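Transcriptional regulator, IclR family (Alicyclobacillus acidocaldarius subsp. acidocaldarius, PDB 5TJJ) probably acts as a DNA-binding transcription factor, pairing a helix-turn-helix domain with a GAF-like C-terminal domain of the IclR family. Local coordinates at residues 102-107 against 121-126; 150-155 against 186-191; 199-204 against 223-228. All blocks are in the same frame, centred on the assembly; numbering follows the deposited sequence.

Contact 1: 102-107 against 121-126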
ATOM      1  N   GLY A 102     -16.371 -15.005 -21.186  1.00 46.32           N
ATOM      2  CA  GLY A 102     -15.917 -16.129 -22.038  1.00 46.41           C
ATOM      3  C   GLY A 102     -14.829 -15.733 -23.056  1.00 46.77           C
ATOM      4  O   GLY A 102     -14.678 -16.379 -24.083  1.00 47.39           O
HETATM    5  N   MSE A 103     -14.077 -14.668 -22.766  1.00 46.66           N
HETATM    6  CA  MSE A 103     -13.023 -14.148 -23.647  1.00 48.21           C
HETATM    7  C   MSE A 103     -11.710 -14.234 -22.951  1.00 44.22           C
HETATM    8  O   MSE A 103     -11.642 -14.333 -21.719  1.00 42.80           O
HETATM    9  CB  MSE A 103     -13.275 -12.688 -24.007  1.00 52.75           C
HETATM   10  CG  MSE A 103     -14.563 -12.574 -24.816  1.00 61.23           C
HETATM   11 SE   MSE A 103     -14.971 -10.706 -25.310  1.00 75.14          SE
HETATM   12  CE  MSE A 103     -16.716 -10.944 -26.213  1.00 77.31           C
ATOM     13  N   THR A 104     -10.633 -14.191 -23.727  1.00 42.69           N
ATOM     14  CA  THR A 104      -9.301 -14.169 -23.137  1.00 39.32           C
ATOM     15  C   THR A 104      -9.044 -12.724 -22.718  1.00 37.47           C
ATOM     16  O   THR A 104      -9.241 -11.824 -23.468  1.00 36.66           O
ATOM     17  CB  THR A 104      -8.236 -14.724 -24.092  1.00 39.39           C
ATOM     18  OG1 THR A 104      -8.446 -16.131 -24.230  1.00 40.17           O
ATOM     19  CG2 THR A 104      -6.825 -14.466 -23.567  1.00 37.61           C
ATOM     20  N   ALA A 105      -8.622 -12.535 -21.487  1.00 37.75           N
ATOM     21  CA  ALA A 105      -8.393 -11.219 -20.940  1.00 38.19           C
ATOM     22  C   ALA A 105      -6.894 -10.997 -20.765  1.00 37.67           C
ATOM     23  O   ALA A 105      -6.148 -11.918 -20.447  1.00 39.90           O
ATOM     24  CB  ALA A 105      -9.134 -11.073 -19.618  1.00 39.01           C
ATOM     25  N   VAL A 106      -6.455  -9.769 -20.980  1.00 37.28           N
ATOM     26  CA  VAL A 106      -5.050  -9.473 -21.099  1.00 36.21           C
ATOM     27  C   VAL A 106      -4.712  -8.154 -20.411  1.00 35.11           C
ATOM     28  O   VAL A 106      -5.458  -7.161 -20.501  1.00 35.52           O
ATOM     29  CB  VAL A 106      -4.667  -9.453 -22.581  1.00 38.54           C
ATOM     30  CG1 VAL A 106      -3.280  -8.864 -22.786  1.00 40.80           C
ATOM     31  CG2 VAL A 106      -4.698 -10.862 -23.143  1.00 39.16           C
ATOM     32  N   LEU A 107      -3.570  -8.147 -19.731  1.00 33.79           N
ATOM     33  CA  LEU A 107      -3.089  -6.959 -19.036  1.00 34.09           C
ATOM     34  C   LEU A 107      -1.897  -6.359 -19.817  1.00 33.06           C
ATOM     35  O   LEU A 107      -0.846  -6.991 -19.922  1.00 32.40           O
ATOM     36  CB  LEU A 107      -2.700  -7.332 -17.598  1.00 35.16           C
ATOM     37  CG  LEU A 107      -2.149  -6.231 -16.718  1.00 37.59           C
ATOM     38  CD1 LEU A 107      -3.159  -5.096 -16.575  1.00 38.83           C
ATOM     39  CD2 LEU A 107      -1.776  -6.808 -15.361  1.00 39.34           C
ATOM     40  N   SER A 121      -2.104 -12.751 -18.720  1.00 35.66           N
ATOM     41  CA  SER A 121      -3.356 -13.118 -19.362  1.00 35.19           C
ATOM     42  C   SER A 121      -4.125 -14.098 -18.507  1.00 34.68           C
ATOM     43  O   SER A 121      -3.594 -14.679 -17.593  1.00 33.65           O
ATOM     44  CB  SER A 121      -3.119 -13.756 -20.738  1.00 36.65           C
ATOM     45  OG  SER A 121      -2.523 -15.027 -20.573  1.00 40.02           O
ATOM     46  N   ALA A 122      -5.395 -14.248 -18.843  1.00 35.53           N
ATOM     47  CA  ALA A 122      -6.312 -15.147 -18.185  1.00 37.33           C
ATOM     48  C   ALA A 122      -7.281 -15.677 -19.233  1.00 39.50           C
ATOM     49  O   ALA A 122      -8.066 -14.935 -19.825  1.00 40.02           O
ATOM     50  CB  ALA A 122      -7.044 -14.429 -17.097  1.00 37.13           C
ATOM     51  N   GLU A 123      -7.170 -16.967 -19.504  1.00 43.65           N
ATOM     52  CA  GLU A 123      -8.027 -17.643 -20.443  1.00 46.32           C
ATOM     53  C   GLU A 123      -9.331 -17.885 -19.688  1.00 46.08           C
ATOM     54  O   GLU A 123      -9.307 -17.992 -18.463  1.00 46.92           O
ATOM     55  CB  GLU A 123      -7.377 -18.956 -20.893  1.00 51.31           C
ATOM     56  CG  GLU A 123      -6.042 -18.782 -21.650  1.00 54.41           C
ATOM     57  CD  GLU A 123      -5.189 -20.069 -21.800  1.00 61.97           C
ATOM     58  OE1 GLU A 123      -5.426 -21.124 -21.132  1.00 64.47           O
ATOM     59  OE2 GLU A 123      -4.236 -20.034 -22.616  1.00 67.15           O
ATOM     60  N   PRO A 124     -10.475 -17.918 -20.396  1.00 45.43           N
ATOM     61  CA  PRO A 124     -11.736 -18.269 -19.728  1.00 45.54           C
ATOM     62  C   PRO A 124     -11.773 -19.745 -19.247  1.00 44.76           C
ATOM     63  O   PRO A 124     -11.089 -20.604 -19.808  1.00 42.56           O
ATOM     64  CB  PRO A 124     -12.811 -17.989 -20.804  1.00 45.96           C
ATOM     65  CG  PRO A 124     -12.105 -18.129 -22.093  1.00 47.56           C
ATOM     66  CD  PRO A 124     -10.666 -17.717 -21.847  1.00 47.20           C
ATOM     67  N   PRO A 125     -12.553 -20.020 -18.191  1.00 46.02           N
ATOM     68  CA  PRO A 125     -12.544 -21.356 -17.576  1.00 47.51           C
ATOM     69  C   PRO A 125     -13.181 -22.448 -18.454  1.00 47.53           C
ATOM     70  O   PRO A 125     -13.940 -22.157 -19.379  1.00 46.59           O
ATOM     71  CB  PRO A 125     -13.346 -21.159 -16.276  1.00 48.70           C
ATOM     72  CG  PRO A 125     -14.261 -20.006 -16.560  1.00 48.77           C
ATOM     73  CD  PRO A 125     -13.458 -19.096 -17.485  1.00 47.20           C
ATOM     74  N   GLY A 126     -12.847 -23.694 -18.144  1.00 48.03           N
ATOM     75  CA  GLY A 126     -13.371 -24.847 -18.848  1.00 48.30           C
ATOM     76  C   GLY A 126     -12.341 -25.368 -19.824  1.00 47.83           C
ATOM     77  O   GLY A 126     -11.231 -24.843 -19.934  1.00 45.85           O
TER
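Ala105 and Ala122 face each other as an antiparallel hydrogen-bonded pair, and the touching parts of 102-107 and 121-126 run almost exactly antiparallel. Two backbone bonds close this pair. Ala105 N donates to Ala122 O at 3.0 Å and is nearly straight, with 178° at the hydrogen. Ala122 N donates back to Ala105 O at 2.9 Å, at a more bent 151°. Ala105 O is also approached by Ser121 CA at 3.2 Å, a CA-H...O contact. The next pair, Val106 with Ser121, is non-hydrogen-bonded. Its contact is between Val106 CG2 and Ser121 CB, 4.1 Å apart. Before Ala105 and after Ala122 the pairing gives way to packing around Pro124. The proline ring lies over the backbone of Gly102 and Met103. Gly102, the first residue after helix 86-101 to leave helical angles, has positive phi. Pro124 CG sits 3.7 Å from Gly102 O, and Pro124 CD lies 3.5 Å from Met103 O. Thr104 OG1, anti to its own carbonyl carbon (chi1 -70°), comes within 3.6 Å of Pro124 CD. That hydroxyl is also hydrogen-bonded to Ile131 O and to a bound glycerol, probably from the crystallisation liquor. An alanine in place of Pro124 would probably leave a gap beside Met103 O and Thr104 OG1, and the chain after Glu123 would be less restrained. Ala105 and Ala122 turn to the same face of the sheet and pack on Leu94 and His95 of helix 86-101. Val106 and Ser121 lie on the other face and touch Val133. The arrangement is the open end of a beta hairpin, strands 104-110 and 115-122, within the antiparallel sheet of the GAF-like IclR C-terminal domain.

Contact 2: 150-155 against 186-191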
ATOM      1  N   PHE A 150      -4.027   3.810 -24.628  1.00 41.10           N
ATOM      2  CA  PHE A 150      -2.863   4.547 -24.094  1.00 40.68           C
ATOM      3  C   PHE A 150      -2.815   5.930 -24.747  1.00 41.69           C
ATOM      4  O   PHE A 150      -2.828   6.949 -24.048  1.00 45.26           O
ATOM      5  CB  PHE A 150      -1.542   3.810 -24.342  1.00 39.86           C
ATOM      6  CG  PHE A 150      -1.367   2.523 -23.562  1.00 38.94           C
ATOM      7  CD1 PHE A 150      -1.040   2.540 -22.227  1.00 39.18           C
ATOM      8  CD2 PHE A 150      -1.450   1.286 -24.199  1.00 39.96           C
ATOM      9  CE1 PHE A 150      -0.837   1.357 -21.511  1.00 39.69           C
ATOM     10  CE2 PHE A 150      -1.242   0.094 -23.493  1.00 40.47           C
ATOM     11  CZ  PHE A 150      -0.944   0.131 -22.147  1.00 39.95           C
ATOM     12  N   LEU A 151      -2.820   5.959 -26.077  1.00 41.47           N
ATOM     13  CA  LEU A 151      -2.633   7.199 -26.832  1.00 42.00           C
ATOM     14  C   LEU A 151      -3.691   8.271 -26.628  1.00 41.29           C
ATOM     15  O   LEU A 151      -3.366   9.438 -26.513  1.00 40.50           O
ATOM     16  CB  LEU A 151      -2.558   6.926 -28.319  1.00 43.80           C
ATOM     17  CG  LEU A 151      -1.192   6.720 -28.947  1.00 45.67           C
ATOM     18  CD1 LEU A 151      -1.382   6.634 -30.454  1.00 47.01           C
ATOM     19  CD2 LEU A 151      -0.261   7.872 -28.619  1.00 47.73           C
ATOM     20  N   ALA A 152      -4.952   7.876 -26.574  1.00 40.38           N
ATOM     21  CA  ALA A 152      -6.030   8.828 -26.468  1.00 40.22           C
ATOM     22  C   ALA A 152      -5.891   9.754 -25.251  1.00 40.78           C
ATOM     23  O   ALA A 152      -6.450  10.886 -25.233  1.00 42.75           O
ATOM     24  CB  ALA A 152      -7.358   8.089 -26.424  1.00 40.30           C
ATOM     25  N   TYR A 153      -5.177   9.278 -24.234  1.00 40.46           N
ATOM     26  CA  TYR A 153      -4.990  10.041 -23.000  1.00 41.61           C
ATOM     27  C   TYR A 153      -3.635  10.739 -22.862  1.00 43.69           C
ATOM     28  O   TYR A 153      -3.375  11.340 -21.836  1.00 48.34           O
ATOM     29  CB  TYR A 153      -5.297   9.153 -21.800  1.00 40.92           C
ATOM     30  CG  TYR A 153      -6.730   8.691 -21.786  1.00 39.69           C
ATOM     31  CD1 TYR A 153      -7.742   9.520 -21.326  1.00 39.83           C
ATOM     32  CD2 TYR A 153      -7.086   7.425 -22.279  1.00 39.09           C
ATOM     33  CE1 TYR A 153      -9.067   9.101 -21.338  1.00 40.16           C
ATOM     34  CE2 TYR A 153      -8.420   7.004 -22.320  1.00 38.19           C
ATOM     35  CZ  TYR A 153      -9.397   7.845 -21.836  1.00 39.23           C
ATOM     36  OH  TYR A 153     -10.702   7.448 -21.819  1.00 41.04           O
ATOM     37  N   ASP A 154      -2.787  10.705 -23.894  1.00 44.87           N
ATOM     38  CA  ASP A 154      -1.661  11.621 -23.993  1.00 44.35           C
ATOM     39  C   ASP A 154      -2.086  12.970 -24.569  1.00 44.88           C
ATOM     40  O   ASP A 154      -3.155  13.103 -25.174  1.00 43.73           O
ATOM     41  CB  ASP A 154      -0.575  11.028 -24.892  1.00 47.06           C
ATOM     42  CG  ASP A 154       0.089   9.800 -24.296  1.00 48.50           C
ATOM     43  OD1 ASP A 154       0.121   9.656 -23.063  1.00 51.32           O
ATOM     44  OD2 ASP A 154       0.584   8.963 -25.068  1.00 50.48           O
ATOM     45  N   ASP A 155      -1.212  13.963 -24.406  1.00 45.23           N
ATOM     46  CA  ASP A 155      -1.339  15.248 -25.092  1.00 46.21           C
ATOM     47  C   ASP A 155      -1.500  15.004 -26.594  1.00 44.95           C
ATOM     48  O   ASP A 155      -0.958  14.042 -27.143  1.00 43.29           O
ATOM     49  CB  ASP A 155      -0.100  16.144 -24.831  1.00 47.88           C
ATOM     50  CG  ASP A 155      -0.314  17.608 -25.276  1.00 51.06           C
ATOM     51  OD1 ASP A 155      -1.138  18.323 -24.658  1.00 54.40           O
ATOM     52  OD2 ASP A 155       0.338  18.061 -26.245  1.00 51.60           O
ATOM     53  N   GLN A 186     -10.219  10.564 -30.404  1.00 45.20           N
ATOM     54  CA  GLN A 186     -11.189  11.454 -29.770  1.00 47.82           C
ATOM     55  C   GLN A 186     -12.317  10.655 -29.147  1.00 48.96           C
ATOM     56  O   GLN A 186     -12.646  10.900 -27.976  1.00 49.24           O
ATOM     57  CB  GLN A 186     -11.729  12.526 -30.733  1.00 49.91           C
ATOM     58  CG  GLN A 186     -10.901  13.795 -30.715  1.00 51.20           C
ATOM     59  CD  GLN A 186     -10.936  14.614 -32.010  1.00 54.86           C
ATOM     60  OE1 GLN A 186     -11.597  14.266 -32.994  1.00 57.55           O
ATOM     61  NE2 GLN A 186     -10.188  15.711 -32.012  1.00 55.19           N
ATOM     62  N   GLU A 187     -12.878   9.692 -29.887  1.00 49.77           N
ATOM     63  CA  GLU A 187     -14.039   8.970 -29.374  1.00 52.70           C
ATOM     64  C   GLU A 187     -13.652   8.049 -28.219  1.00 50.41           C
ATOM     65  O   GLU A 187     -14.437   7.915 -27.277  1.00 51.67           O
ATOM     66  CB  GLU A 187     -14.882   8.265 -30.469  1.00 56.38           C
ATOM     67  CG  GLU A 187     -14.549   6.810 -30.766  1.00 58.23           C
ATOM     68  CD  GLU A 187     -15.564   6.102 -31.675  1.00 62.48           C
ATOM     69  OE1 GLU A 187     -16.683   6.621 -31.866  1.00 66.16           O
ATOM     70  OE2 GLU A 187     -15.245   4.990 -32.189  1.00 63.66           O
ATOM     71  N   VAL A 188     -12.455   7.454 -28.257  1.00 46.70           N
ATOM     72  CA  VAL A 188     -11.966   6.692 -27.112  1.00 42.79           C
ATOM     73  C   VAL A 188     -11.880   7.591 -25.871  1.00 43.43           C
ATOM     74  O   VAL A 188     -12.250   7.179 -24.793  1.00 42.05           O
ATOM     75  CB  VAL A 188     -10.600   6.027 -27.381  1.00 41.11           C
ATOM     76  CG1 VAL A 188      -9.984   5.456 -26.103  1.00 40.05           C
ATOM     77  CG2 VAL A 188     -10.713   4.907 -28.388  1.00 40.63           C
ATOM     78  N   ARG A 189     -11.379   8.800 -26.018  1.00 46.41           N
ATOM     79  CA  ARG A 189     -11.353   9.741 -24.912  1.00 49.86           C
ATOM     80  C   ARG A 189     -12.787  10.153 -24.461  1.00 51.83           C
ATOM     81  O   ARG A 189     -13.050  10.240 -23.273  1.00 51.29           O
ATOM     82  CB  ARG A 189     -10.498  10.955 -25.290  1.00 53.75           C
ATOM     83  CG  ARG A 189     -10.169  11.891 -24.143  1.00 56.67           C
ATOM     84  CD  ARG A 189      -9.100  12.909 -24.533  1.00 61.69           C
ATOM     85  NE  ARG A 189      -9.318  13.530 -25.856  1.00 66.48           N
ATOM     86  CZ  ARG A 189      -9.776  14.769 -26.104  1.00 72.01           C
ATOM     87  NH1 ARG A 189     -10.078  15.609 -25.108  1.00 75.49           N
ATOM     88  NH2 ARG A 189      -9.927  15.179 -27.370  1.00 73.88           N
ATOM     89  N   GLU A 190     -13.702  10.394 -25.397  1.00 54.91           N
ATOM     90  CA  GLU A 190     -15.105  10.691 -25.056  1.00 57.53           C
ATOM     91  C   GLU A 190     -15.699   9.466 -24.310  1.00 55.23           C
ATOM     92  O   GLU A 190     -16.203   9.613 -23.204  1.00 55.73           O
ATOM     93  CB  GLU A 190     -15.933  11.109 -26.321  1.00 62.69           C
ATOM     94  CG  GLU A 190     -15.720  12.563 -26.833  1.00 68.05           C
ATOM     95  CD  GLU A 190     -16.174  12.863 -28.306  1.00 73.88           C
ATOM     96  OE1 GLU A 190     -16.101  11.981 -29.215  1.00 72.54           O
ATOM     97  OE2 GLU A 190     -16.583  14.034 -28.589  1.00 77.54           O
ATOM     98  N   LYS A 191     -15.544   8.254 -24.862  1.00 52.61           N
ATOM     99  CA  LYS A 191     -16.269   7.024 -24.377  1.00 49.61           C
ATOM    100  C   LYS A 191     -15.614   6.124 -23.323  1.00 44.75           C
ATOM    101  O   LYS A 191     -16.293   5.324 -22.704  1.00 45.93           O
ATOM    102  CB  LYS A 191     -16.654   6.119 -25.555  1.00 49.35           C
ATOM    103  CG  LYS A 191     -17.786   6.655 -26.405  1.00 53.66           C
ATOM    104  CD  LYS A 191     -17.918   5.816 -27.680  1.00 54.21           C
ATOM    105  CE  LYS A 191     -19.079   6.277 -28.550  1.00 58.59           C
ATOM    106  NZ  LYS A 191     -19.048   5.647 -29.899  1.00 59.73           N
TER
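The Tyr153 ring meets Val188 O and Arg189 CG, both at an oblique approach. Its CE1 lies 4.1 Å from Arg189 CG. Tyr153 OH lies 3.4 Å from Val188 O. The second flat group is the Arg189 guanidinium. Its plane is nearly perpendicular to the ring (88°), and the two side chains cross obliquely. Ala152 O approaches the guanidinium obliquely. The arginine touches mainly through its aliphatic part. Arg189 CG is anti to the backbone N (chi1 -169°), and Arg189 CD lies 3.4 Å from Ala152 O. The chain bends at chi3 (45°), which turns NE out of the extended line.

Next to these contacts lies a small apolar one. Ala152 CB points toward the helix and meets Val188 CG1 at 3.7 Å. Val188 CG1 is also 4.4 Å from Tyr153 CE2, so one methyl serves both neighbours. Backbone proximity is greatest at Ala152 and Arg189, whose CA atoms are 5.6 Å apart.

The segment 150-155 leaves helix 144-151 through a type I turn, Leu151 to Asp154, and Asp155 then caps helix 156-164. The turn packs against the last residues of helix 178-191, whose Leu185 also covers Ala152. From helix 156-164, Trp159 touches Arg189, and Glu156 makes a long, weak ion pair with Arg189 NH2. On the sheet side, Tyr153 meets Phe212 edge-to-face and touches Val218, while Asp154 is salt-bridged to Arg110. The contact joins the turn between helices 144-151 and 156-164 to the end of helix 178-191, beside the sheet.

Contact 3: 199-204 against 223-228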
ATOM      1  N   GLU A 199      -7.366  -5.576 -36.576  1.00 47.19           N
ATOM      2  CA  GLU A 199      -6.384  -4.523 -36.854  1.00 49.01           C
ATOM      3  C   GLU A 199      -4.953  -5.013 -36.708  1.00 49.61           C
ATOM      4  O   GLU A 199      -4.099  -4.582 -37.467  1.00 52.58           O
ATOM      5  CB  GLU A 199      -6.648  -3.277 -36.018  1.00 49.42           C
ATOM      6  CG  GLU A 199      -7.876  -2.508 -36.506  1.00 51.20           C
ATOM      7  CD  GLU A 199      -8.246  -1.312 -35.627  1.00 52.64           C
ATOM      8  OE1 GLU A 199      -7.340  -0.533 -35.223  1.00 55.59           O
ATOM      9  OE2 GLU A 199      -9.456  -1.134 -35.341  1.00 52.21           O
ATOM     10  N   LEU A 200      -4.686  -5.925 -35.779  1.00 49.13           N
ATOM     11  CA  LEU A 200      -3.386  -6.629 -35.760  1.00 51.45           C
ATOM     12  C   LEU A 200      -3.422  -8.053 -36.302  1.00 51.39           C
ATOM     13  O   LEU A 200      -2.484  -8.470 -36.956  1.00 54.42           O
ATOM     14  CB  LEU A 200      -2.802  -6.695 -34.354  1.00 52.02           C
ATOM     15  CG  LEU A 200      -2.303  -5.390 -33.766  1.00 53.62           C
ATOM     16  CD1 LEU A 200      -1.713  -5.708 -32.402  1.00 54.23           C
ATOM     17  CD2 LEU A 200      -1.297  -4.667 -34.650  1.00 55.78           C
ATOM     18  N   TRP A 201      -4.469  -8.811 -35.989  1.00 49.61           N
ATOM     19  CA  TRP A 201      -4.544 -10.221 -36.380  1.00 49.17           C
ATOM     20  C   TRP A 201      -5.822 -10.468 -37.148  1.00 46.06           C
ATOM     21  O   TRP A 201      -6.895 -10.189 -36.643  1.00 42.69           O
ATOM     22  CB  TRP A 201      -4.553 -11.092 -35.138  1.00 49.89           C
ATOM     23  CG  TRP A 201      -3.320 -11.014 -34.339  1.00 50.34           C
ATOM     24  CD1 TRP A 201      -2.097 -11.443 -34.709  1.00 52.96           C
ATOM     25  CD2 TRP A 201      -3.188 -10.498 -33.019  1.00 49.01           C
ATOM     26  NE1 TRP A 201      -1.197 -11.209 -33.713  1.00 52.88           N
ATOM     27  CE2 TRP A 201      -1.843 -10.639 -32.655  1.00 50.69           C
ATOM     28  CE3 TRP A 201      -4.077  -9.921 -32.108  1.00 48.51           C
ATOM     29  CZ2 TRP A 201      -1.355 -10.248 -31.409  1.00 51.01           C
ATOM     30  CZ3 TRP A 201      -3.589  -9.514 -30.856  1.00 48.35           C
ATOM     31  CH2 TRP A 201      -2.240  -9.693 -30.522  1.00 49.51           C
ATOM     32  N   PRO A 202      -5.724 -11.009 -38.369  1.00 46.71           N
ATOM     33  CA  PRO A 202      -6.979 -11.333 -39.051  1.00 46.39           C
ATOM     34  C   PRO A 202      -7.815 -12.279 -38.186  1.00 45.04           C
ATOM     35  O   PRO A 202      -7.254 -13.173 -37.562  1.00 44.71           O
ATOM     36  CB  PRO A 202      -6.533 -12.015 -40.331  1.00 48.62           C
ATOM     37  CG  PRO A 202      -5.090 -11.733 -40.462  1.00 50.05           C
ATOM     38  CD  PRO A 202      -4.558 -11.527 -39.085  1.00 48.73           C
ATOM     39  N   GLY A 203      -9.116 -12.005 -38.091  1.00 44.45           N
ATOM     40  CA  GLY A 203     -10.056 -12.830 -37.313  1.00 44.42           C
ATOM     41  C   GLY A 203     -10.224 -12.520 -35.840  1.00 42.56           C
ATOM     42  O   GLY A 203     -11.130 -13.057 -35.214  1.00 41.41           O
ATOM     43  N   ILE A 204      -9.387 -11.634 -35.290  1.00 42.05           N
ATOM     44  CA  ILE A 204      -9.355 -11.375 -33.858  1.00 41.26           C
ATOM     45  C   ILE A 204      -9.873  -9.972 -33.529  1.00 40.71           C
ATOM     46  O   ILE A 204      -9.414  -8.984 -34.089  1.00 38.83           O
ATOM     47  CB  ILE A 204      -7.932 -11.521 -33.317  1.00 41.35           C
ATOM     48  CG1 ILE A 204      -7.395 -12.913 -33.612  1.00 42.82           C
ATOM     49  CG2 ILE A 204      -7.860 -11.192 -31.813  1.00 40.31           C
ATOM     50  CD1 ILE A 204      -8.092 -14.013 -32.868  1.00 44.13           C
ATOM     51  N   SER A 223      -7.666  -5.571 -21.542  1.00 38.32           N
ATOM     52  CA  SER A 223      -8.207  -5.889 -22.856  1.00 39.30           C
ATOM     53  C   SER A 223      -8.765  -7.310 -22.940  1.00 40.40           C
ATOM     54  O   SER A 223      -8.326  -8.191 -22.227  1.00 40.50           O
ATOM     55  CB  SER A 223      -7.113  -5.700 -23.872  1.00 40.29           C
ATOM     56  OG  SER A 223      -7.638  -5.885 -25.160  1.00 46.32           O
ATOM     57  N   CYS A 224      -9.738  -7.513 -23.821  1.00 42.00           N
ATOM     58  CA  CYS A 224     -10.364  -8.828 -24.065  1.00 43.43           C
ATOM     59  C   CYS A 224     -10.186  -9.174 -25.531  1.00 44.11           C
ATOM     60  O   CYS A 224     -10.492  -8.354 -26.407  1.00 43.86           O
ATOM     61  CB  CYS A 224     -11.868  -8.786 -23.780  1.00 44.15           C
ATOM     62  SG  CYS A 224     -12.280  -9.269 -22.113  1.00 47.38           S
ATOM     63  N   LEU A 225      -9.726 -10.385 -25.800  1.00 44.42           N
ATOM     64  CA  LEU A 225      -9.623 -10.888 -27.169  1.00 45.06           C
ATOM     65  C   LEU A 225     -10.704 -11.923 -27.420  1.00 44.53           C
ATOM     66  O   LEU A 225     -10.980 -12.754 -26.560  1.00 46.80           O
ATOM     67  CB  LEU A 225      -8.236 -11.490 -27.444  1.00 46.12           C
ATOM     68  CG  LEU A 225      -7.044 -10.561 -27.145  1.00 45.61           C
ATOM     69  CD1 LEU A 225      -5.734 -11.249 -27.503  1.00 47.67           C
ATOM     70  CD2 LEU A 225      -7.160  -9.233 -27.876  1.00 44.61           C
ATOM     71  N   THR A 226     -11.313 -11.847 -28.595  1.00 42.91           N
ATOM     72  CA  THR A 226     -12.202 -12.877 -29.089  1.00 44.69           C
ATOM     73  C   THR A 226     -12.107 -12.960 -30.619  1.00 45.12           C
ATOM     74  O   THR A 226     -11.502 -12.101 -31.265  1.00 44.62           O
ATOM     75  CB  THR A 226     -13.662 -12.658 -28.612  1.00 44.89           C
ATOM     76  OG1 THR A 226     -14.449 -13.797 -28.972  1.00 49.66           O
ATOM     77  CG2 THR A 226     -14.319 -11.393 -29.178  1.00 43.05           C
HETATM   78  N   MSE A 227     -12.716 -13.991 -31.177  1.00 46.57           N
HETATM   79  CA  MSE A 227     -12.792 -14.168 -32.615  1.00 48.57           C
HETATM   80  C   MSE A 227     -13.891 -13.297 -33.141  1.00 46.64           C
HETATM   81  O   MSE A 227     -14.996 -13.295 -32.613  1.00 46.79           O
HETATM   82  CB  MSE A 227     -13.138 -15.597 -32.978  1.00 54.22           C
HETATM   83  CG  MSE A 227     -12.038 -16.518 -32.471  1.00 59.32           C
HETATM   84 SE   MSE A 227     -12.179 -18.307 -33.296  1.00 71.57          SE
HETATM   85  CE  MSE A 227     -13.586 -19.170 -32.190  1.00 71.32           C
ATOM     86  N   THR A 228     -13.590 -12.551 -34.192  1.00 44.27           N
ATOM     87  CA  THR A 228     -14.552 -11.640 -34.805  1.00 43.31           C
ATOM     88  C   THR A 228     -15.747 -12.379 -35.368  1.00 44.32           C
ATOM     89  O   THR A 228     -16.860 -11.910 -35.242  1.00 43.36           O
ATOM     90  CB  THR A 228     -13.916 -10.868 -35.969  1.00 43.11           C
ATOM     91  OG1 THR A 228     -12.605 -10.445 -35.604  1.00 42.29           O
ATOM     92  CG2 THR A 228     -14.740  -9.657 -36.333  1.00 44.04           C
TER
HETATM   93  O   HOH W   1     -11.193  -9.834 -37.823  1.00 50.59           O
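Thr228 meets the carbonyl of Gly203 through both its backbone and its side chain. Thr228 N donates to Gly203 O at 2.7 Å, nearly straight at the hydrogen (169°), from above the carbonyl plane. Along the side chain, Thr228 CB comes first, 3.6 Å from Gly203 O. The tip, OG1, is anti to the carbonyl carbon of its own residue (chi1 -42°). Its main partner is Ser205 OG. Its approach to Gly203 O, at 3.0 Å, is a weak bond that the proton may not serve. A water lies 2.7 Å from Thr228 OG1 and accepts a weak bond from Gly203 N, so it loosely bridges the two segments.

Gly203 O also receives a CA-H...O contact from Met227 CA, at 3.3 Å. Ile204 CA makes the matching contact to Thr226 O. Ile204 and Met227 form an antiparallel non-hydrogen-bonded pair whose side chains diverge. The apolar part is looser. Ile204 CG2 is 4.4 Å from Leu225 CB, and Trp201 CZ3 is 4.3 Å from Leu225 CD1. Tyr118 of strand 115-122 also touches Trp201 and Leu225.

Trp201 to Ile204 form a type II beta turn with Pro202 and Gly203 at its two central positions. The turn leads into strand 204-212, which lies between 218-227 and the outermost strand 194-197. Here it begins its antiparallel pairing with 218-227 in the sheet of the GAF-like domain.

All three contacts lie in the C-terminal domain. Contacts 1 and 3 belong to one sheet, in which strands 104-110 and 218-227 are neighbours. They touch directly: Thr104 and Val106 pair with Leu225 and Ser223 through backbone bonds, and Met103 packs on Thr226. Contact 1 is partly buried and rests on a regular backbone ladder finished by a proline. Contact 3 lies at the surface and centres on one carbonyl gripped by a threonine, with a weakly held water and loose apolar contacts. Contact 2 stands apart, with its centre about 25 Å from that of contact 1. It joins a turn to a helix, is partly buried, and depends on side-chain packing rather than strand pairing.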